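Local coordinates for nisin immunity protein (Lactococcus lactis subsp. lactis, PDB 5XHB) that takes part in immunity against nisin supplied from outside the cell, and in nature is a membrane lipoprotein, at residues 27-32 with 83-88; 139-144 with 211-216. All coordinates share one frame; numbering follows the deposited sequence.

Interaction 1: 27-32 with 83-88; sequences YFVTDK and LCMGIN
V29 meets M85 and I87 through its two methyl branches. M85 is a selenomethionine, with a selenium atom named SE. Its side chain runs up from the strand towards V29. M85 CB is still 5.0 Å from V29 CG1. CG, set anti to the backbone N (chi1 -179°), touches neither V29 methyl and lies beside I87 CD1 of its own strand instead. With chi2 also extended, the chain rises straight to SE. SE makes the closest approach of the contact, 4.0 Å from V29 CG2. The chain then bends at chi3 (-66°), and the terminal methyl CE of M85 swings away to 4.5 Å from V29 CG2. The two side chains cross at about a right angle. The other V29 branch, CG1, meets the methyl CD1 of I87 at 4.2 Å.

These strands are not neighbours in the sheet. Strand 90-96 runs between 25-33 and 83-87, yet V29 CA and M85 CA are only 7.4 Å apart. The sheet is therefore strongly curled here, and both strands point side chains into its concave side. F20 touches V29 and M85, I75 packs on M85, and L72, Y92 and F111 pack on I87.

The chain turns a corner at D31. T30 OG1 accepts the backbone N of K32 at 3.1 Å in an ST turn and also bonds to K93 O. D31 OD1 is bonded to N110 ND2 and to the backbone N of R107. T30 OG1 and D31 OD1 thus have partners that lie outside segment 83-88. Between the two segments there is apolar packing alone. It is buried but small, with 144 Å² covered in total, so it depends on shape and on the surrounding residues rather than on directed bonds.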
loop_
_atom_site.group_PDB
_atom_site.type_symbol
_atom_site.label_atom_id
_atom_site.label_comp_id
_atom_site.label_asym_id
_atom_site.label_seq_id
_atom_site.Cartn_x
_atom_site.Cartn_y
_atom_site.Cartn_z
ATOM N N TYR A 27 -12.248 -9.502 -3.879
ATOM C CA TYR A 27 -10.925 -9.424 -4.500
ATOM C C TYR A 27 -10.414 -8.000 -4.528
ATOM O O TYR A 27 -11.199 -7.055 -4.414
ATOM C CB TYR A 27 -10.969 -9.917 -5.947
ATOM C CG TYR A 27 -11.376 -11.344 -6.154
ATOM C CD1 TYR A 27 -10.422 -12.359 -6.193
ATOM C CD2 TYR A 27 -12.712 -11.681 -6.358
ATOM C CE1 TYR A 27 -10.783 -13.667 -6.407
ATOM C CE2 TYR A 27 -13.087 -12.993 -6.574
ATOM C CZ TYR A 27 -12.121 -13.982 -6.590
ATOM O OH TYR A 27 -12.496 -15.283 -6.809
ATOM N N PHE A 28 -9.113 -7.827 -4.766
ATOM C CA PHE A 28 -8.643 -6.508 -5.174
ATOM C C PHE A 28 -7.719 -6.583 -6.388
ATOM O O PHE A 28 -7.092 -7.603 -6.652
ATOM C CB PHE A 28 -7.954 -5.768 -4.014
ATOM C CG PHE A 28 -6.613 -6.347 -3.575
ATOM C CD1 PHE A 28 -6.542 -7.536 -2.865
ATOM C CD2 PHE A 28 -5.435 -5.643 -3.813
ATOM C CE1 PHE A 28 -5.306 -8.041 -2.432
ATOM C CE2 PHE A 28 -4.199 -6.122 -3.386
ATOM C CZ PHE A 28 -4.129 -7.320 -2.689
ATOM N N VAL A 29 -7.681 -5.504 -7.161
ATOM C CA VAL A 29 -6.706 -5.395 -8.244
ATOM C C VAL A 29 -5.345 -5.035 -7.658
ATOM O O VAL A 29 -5.205 -4.020 -6.968
ATOM C CB VAL A 29 -7.098 -4.329 -9.282
ATOM C CG1 VAL A 29 -6.215 -4.448 -10.530
ATOM C CG2 VAL A 29 -8.584 -4.467 -9.655
ATOM N N THR A 30 -4.348 -5.861 -7.944
ATOM C CA THR A 30 -2.995 -5.643 -7.453
ATOM C C THR A 30 -2.176 -4.792 -8.409
ATOM O O THR A 30 -2.610 -4.496 -9.522
ATOM C CB THR A 30 -2.226 -6.952 -7.279
ATOM O OG1 THR A 30 -1.918 -7.465 -8.580
ATOM C CG2 THR A 30 -3.054 -7.987 -6.508
ATOM N N ASP A 31 -0.961 -4.456 -7.977
ATOM C CA ASP A 31 -0.023 -3.719 -8.818
ATOM C C ASP A 31 0.907 -4.676 -9.578
ATOM O O ASP A 31 1.908 -4.246 -10.166
ATOM C CB ASP A 31 0.806 -2.756 -7.966
ATOM C CG ASP A 31 1.429 -1.624 -8.798
ATOM O OD1 ASP A 31 0.742 -1.098 -9.694
ATOM O OD2 ASP A 31 2.604 -1.271 -8.550
ATOM N N LYS A 32 0.589 -5.972 -9.545
ATOM C CA LYS A 32 1.360 -6.987 -10.274
ATOM C C LYS A 32 0.925 -7.071 -11.733
ATOM O O LYS A 32 -0.114 -7.645 -12.031
ATOM C CB LYS A 32 1.197 -8.362 -9.616
ATOM C CG LYS A 32 1.683 -8.414 -8.182
ATOM C CD LYS A 32 3.217 -8.579 -8.103
ATOM C CE LYS A 32 3.668 -8.648 -6.637
ATOM N NZ LYS A 32 5.082 -9.133 -6.426
ATOM N N LEU A 83 -5.809 -15.195 -11.676
ATOM C CA LEU A 83 -6.725 -14.364 -12.461
ATOM C C LEU A 83 -6.163 -12.958 -12.629
ATOM O O LEU A 83 -5.406 -12.480 -11.785
ATOM C CB LEU A 83 -8.105 -14.286 -11.799
ATOM C CG LEU A 83 -8.840 -15.600 -11.587
ATOM C CD1 LEU A 83 -10.144 -15.339 -10.849
ATOM C CD2 LEU A 83 -9.100 -16.266 -12.925
ATOM N N CYS A 84 -6.530 -12.290 -13.716
ATOM C CA CYS A 84 -6.123 -10.903 -13.883
ATOM C C CYS A 84 -7.214 -10.091 -14.567
ATOM O O CYS A 84 -8.192 -10.643 -15.087
ATOM C CB CYS A 84 -4.811 -10.817 -14.670
ATOM S SG CYS A 84 -4.914 -11.483 -16.349
HETATM N N MSE A 85 -7.051 -8.772 -14.537
HETATM C CA MSE A 85 -8.064 -7.877 -15.046
HETATM C C MSE A 85 -7.454 -6.940 -16.062
HETATM O O MSE A 85 -6.341 -6.454 -15.873
HETATM C CB MSE A 85 -8.703 -7.080 -13.918
HETATM C CG MSE A 85 -9.799 -6.145 -14.414
HETATM SE SE MSE A 85 -10.678 -5.243 -12.938
HETATM C CE MSE A 85 -11.534 -6.809 -12.102
ATOM N N GLY A 86 -8.178 -6.690 -17.147
ATOM C CA GLY A 86 -7.725 -5.698 -18.109
ATOM C C GLY A 86 -7.882 -4.306 -17.527
ATOM O O GLY A 86 -8.982 -3.917 -17.117
ATOM N N ILE A 87 -6.776 -3.567 -17.462
ATOM C CA ILE A 87 -6.793 -2.189 -17.010
ATOM C C ILE A 87 -6.130 -1.329 -18.075
ATOM O O ILE A 87 -4.917 -1.404 -18.268
ATOM C CB ILE A 87 -6.042 -1.959 -15.681
ATOM C CG1 ILE A 87 -6.391 -3.032 -14.636
ATOM C CG2 ILE A 87 -6.359 -0.553 -15.161
ATOM C CD1 ILE A 87 -7.812 -3.000 -14.169
ATOM N N ASN A 88 -6.924 -0.503 -18.737
ATOM C CA ASN A 88 -6.447 0.261 -19.890
ATOM C C ASN A 88 -5.762 -0.691 -20.855
ATOM O O ASN A 88 -6.391 -1.648 -21.294
ATOM C CB ASN A 88 -5.544 1.414 -19.448
ATOM C CG ASN A 88 -6.347 2.538 -18.814
ATOM O OD1 ASN A 88 -7.545 2.378 -18.594
ATOM N ND2 ASN A 88 -5.708 3.670 -18.526
#

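Interaction 2: 139-144 with 211-216; sequences YSISDT and FAVEIN
The hydrophobic interior of the C-terminal Spa1-family domain contains this contact, in which Y139 and I141 face F211, V213 and I215. Strand 218-224 runs between the two strands in the antiparallel sheet. Their short segments approach to 8.4 Å at 53°, so the sheet is curled and twisted here.

F211 brings CE2 over one face of the Y139 ring, 3.5 Å from Y139 CG. Its CZ lies 3.8 Å from Y139 CB. The ring planes stand at 55°, an oblique pairing. F211 CG sits between the backbone N and the carbonyl carbon (chi1 49°), and from there the ring reaches across to Y139. F122 meets F211 edge-to-face. The Y139 hydroxyl bonds to the carbonyl O of T208.

I141 and I215 reach toward each other tip to tip, their CD1 methyls 4.2 Å apart. I141 CG2 comes closer still, 3.9 Å from I215 CG1. I141 CG1 lies 4.5 Å from V213 CG2, a looser touch. W194 packs on both isoleucines.

All five touching residues are buried. An aromatic pair at one end and branched aliphatic chains at the other join the strands by dispersion and exclusion of water, while the tyrosine hydroxyl keeps a polar partner.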
loop_
_atom_site.group_PDB
_atom_site.type_symbol
_atom_site.label_atom_id
_atom_site.label_comp_id
_atom_site.label_asym_id
_atom_site.label_seq_id
_atom_site.Cartn_x
_atom_site.Cartn_y
_atom_site.Cartn_z
ATOM N N TYR A 139 2.750 8.502 8.789
ATOM C CA TYR A 139 2.334 7.458 9.712
ATOM C C TYR A 139 2.982 7.675 11.050
ATOM O O TYR A 139 4.175 7.921 11.122
ATOM C CB TYR A 139 2.707 6.069 9.168
ATOM C CG TYR A 139 1.898 5.749 7.940
ATOM C CD1 TYR A 139 2.268 6.251 6.704
ATOM C CD2 TYR A 139 0.741 4.970 8.031
ATOM C CE1 TYR A 139 1.512 5.997 5.577
ATOM C CE2 TYR A 139 -0.025 4.701 6.908
ATOM C CZ TYR A 139 0.367 5.220 5.684
ATOM O OH TYR A 139 -0.389 4.986 4.558
ATOM N N SER A 140 2.197 7.571 12.109
ATOM C CA SER A 140 2.728 7.708 13.453
ATOM C C SER A 140 3.076 6.343 14.038
ATOM O O SER A 140 2.228 5.455 14.055
ATOM C CB SER A 140 1.712 8.421 14.345
ATOM O OG SER A 140 2.187 8.443 15.673
ATOM N N ILE A 141 4.322 6.187 14.494
ATOM C CA ILE A 141 4.786 4.960 15.146
ATOM C C ILE A 141 4.366 4.981 16.597
ATOM O O ILE A 141 4.849 5.799 17.376
ATOM C CB ILE A 141 6.319 4.815 15.052
ATOM C CG1 ILE A 141 6.768 4.836 13.588
ATOM C CG2 ILE A 141 6.797 3.535 15.746
ATOM C CD1 ILE A 141 8.293 5.009 13.435
ATOM N N SER A 142 3.451 4.089 16.960
ATOM C CA SER A 142 2.879 4.083 18.299
ATOM C C SER A 142 3.734 3.286 19.282
ATOM O O SER A 142 4.770 2.724 18.912
ATOM C CB SER A 142 1.471 3.489 18.259
ATOM O OG SER A 142 1.559 2.097 17.995
ATOM N N ASP A 143 3.282 3.216 20.531
ATOM C CA ASP A 143 3.899 2.332 21.511
ATOM C C ASP A 143 3.067 1.051 21.670
ATOM O O ASP A 143 3.099 0.406 22.712
ATOM C CB ASP A 143 4.057 3.040 22.861
ATOM C CG ASP A 143 5.082 2.354 23.767
ATOM O OD1 ASP A 143 5.970 1.646 23.243
ATOM O OD2 ASP A 143 5.004 2.517 25.005
ATOM N N THR A 144 2.327 0.691 20.623
ATOM C CA THR A 144 1.554 -0.552 20.597
ATOM C C THR A 144 2.315 -1.640 19.865
ATOM O O THR A 144 2.741 -1.437 18.730
ATOM C CB THR A 144 0.195 -0.348 19.910
ATOM O OG1 THR A 144 -0.579 0.595 20.664
ATOM C CG2 THR A 144 -0.557 -1.677 19.779
ATOM N N PHE A 211 1.089 -0.405 9.112
ATOM C CA PHE A 211 2.139 -1.399 8.962
ATOM C C PHE A 211 2.923 -1.502 10.255
ATOM O O PHE A 211 2.662 -0.750 11.201
ATOM C CB PHE A 211 3.053 -1.064 7.781
ATOM C CG PHE A 211 3.552 0.365 7.768
ATOM C CD1 PHE A 211 4.736 0.707 8.404
ATOM C CD2 PHE A 211 2.844 1.356 7.098
ATOM C CE1 PHE A 211 5.195 2.023 8.392
ATOM C CE2 PHE A 211 3.289 2.668 7.081
ATOM C CZ PHE A 211 4.468 3.004 7.732
ATOM N N ALA A 212 3.848 -2.457 10.314
ATOM C CA ALA A 212 4.625 -2.683 11.526
ATOM C C ALA A 212 6.069 -2.231 11.337
ATOM O O ALA A 212 6.681 -2.516 10.311
ATOM C CB ALA A 212 4.585 -4.156 11.917
ATOM N N VAL A 213 6.601 -1.504 12.311
ATOM C CA VAL A 213 7.990 -1.056 12.229
ATOM C C VAL A 213 8.758 -1.585 13.422
ATOM O O VAL A 213 8.331 -1.410 14.560
ATOM C CB VAL A 213 8.102 0.491 12.206
ATOM C CG1 VAL A 213 9.558 0.914 11.868
ATOM C CG2 VAL A 213 7.118 1.076 11.222
ATOM N N GLU A 214 9.884 -2.238 13.161
ATOM C CA GLU A 214 10.768 -2.700 14.214
ATOM C C GLU A 214 11.497 -1.508 14.838
ATOM O O GLU A 214 12.258 -0.813 14.159
ATOM C CB GLU A 214 11.768 -3.712 13.642
ATOM C CG GLU A 214 12.304 -4.708 14.634
ATOM C CD GLU A 214 13.048 -5.855 13.958
ATOM O OE1 GLU A 214 13.527 -5.688 12.803
ATOM O OE2 GLU A 214 13.160 -6.923 14.590
ATOM N N ILE A 215 11.212 -1.242 16.110
ATOM C CA ILE A 215 11.871 -0.177 16.861
ATOM C C ILE A 215 12.602 -0.835 18.012
ATOM O O ILE A 215 11.967 -1.445 18.870
ATOM C CB ILE A 215 10.893 0.863 17.430
ATOM C CG1 ILE A 215 10.054 1.522 16.321
ATOM C CG2 ILE A 215 11.651 1.911 18.235
ATOM C CD1 ILE A 215 10.860 2.276 15.311
ATOM N N ASN A 216 13.921 -0.701 18.039
ATOM C CA ASN A 216 14.731 -1.405 19.034
ATOM C C ASN A 216 14.397 -2.899 19.004
ATOM O O ASN A 216 14.592 -3.539 17.970
ATOM C CB ASN A 216 14.533 -0.753 20.403
ATOM C CG ASN A 216 14.950 0.710 20.383
ATOM O OD1 ASN A 216 15.737 1.109 19.524
ATOM N ND2 ASN A 216 14.399 1.521 21.287
#

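Both contacts are buried, and both link strands that flank a third strand of a curled antiparallel sheet. Interaction 1 belongs to the N-terminal sheet, interaction 2 to the C-terminal one. They share no strand; their centres are about 30 Å apart, on opposite sides of the chain's centre. The layouts match closely. V29 and I141 hold similar places, I87 corresponds to I215, and each first strand turns a corner, at D31 and D143, beside an ST turn. This is consistent with two related domains. The chemistry differs in part: 27-32 with 83-88 uses aliphatic methyls and the chain of M85, a selenomethionine here, whereas 139-144 with 211-216 adds an aromatic pair and buries more surface, 221 Å².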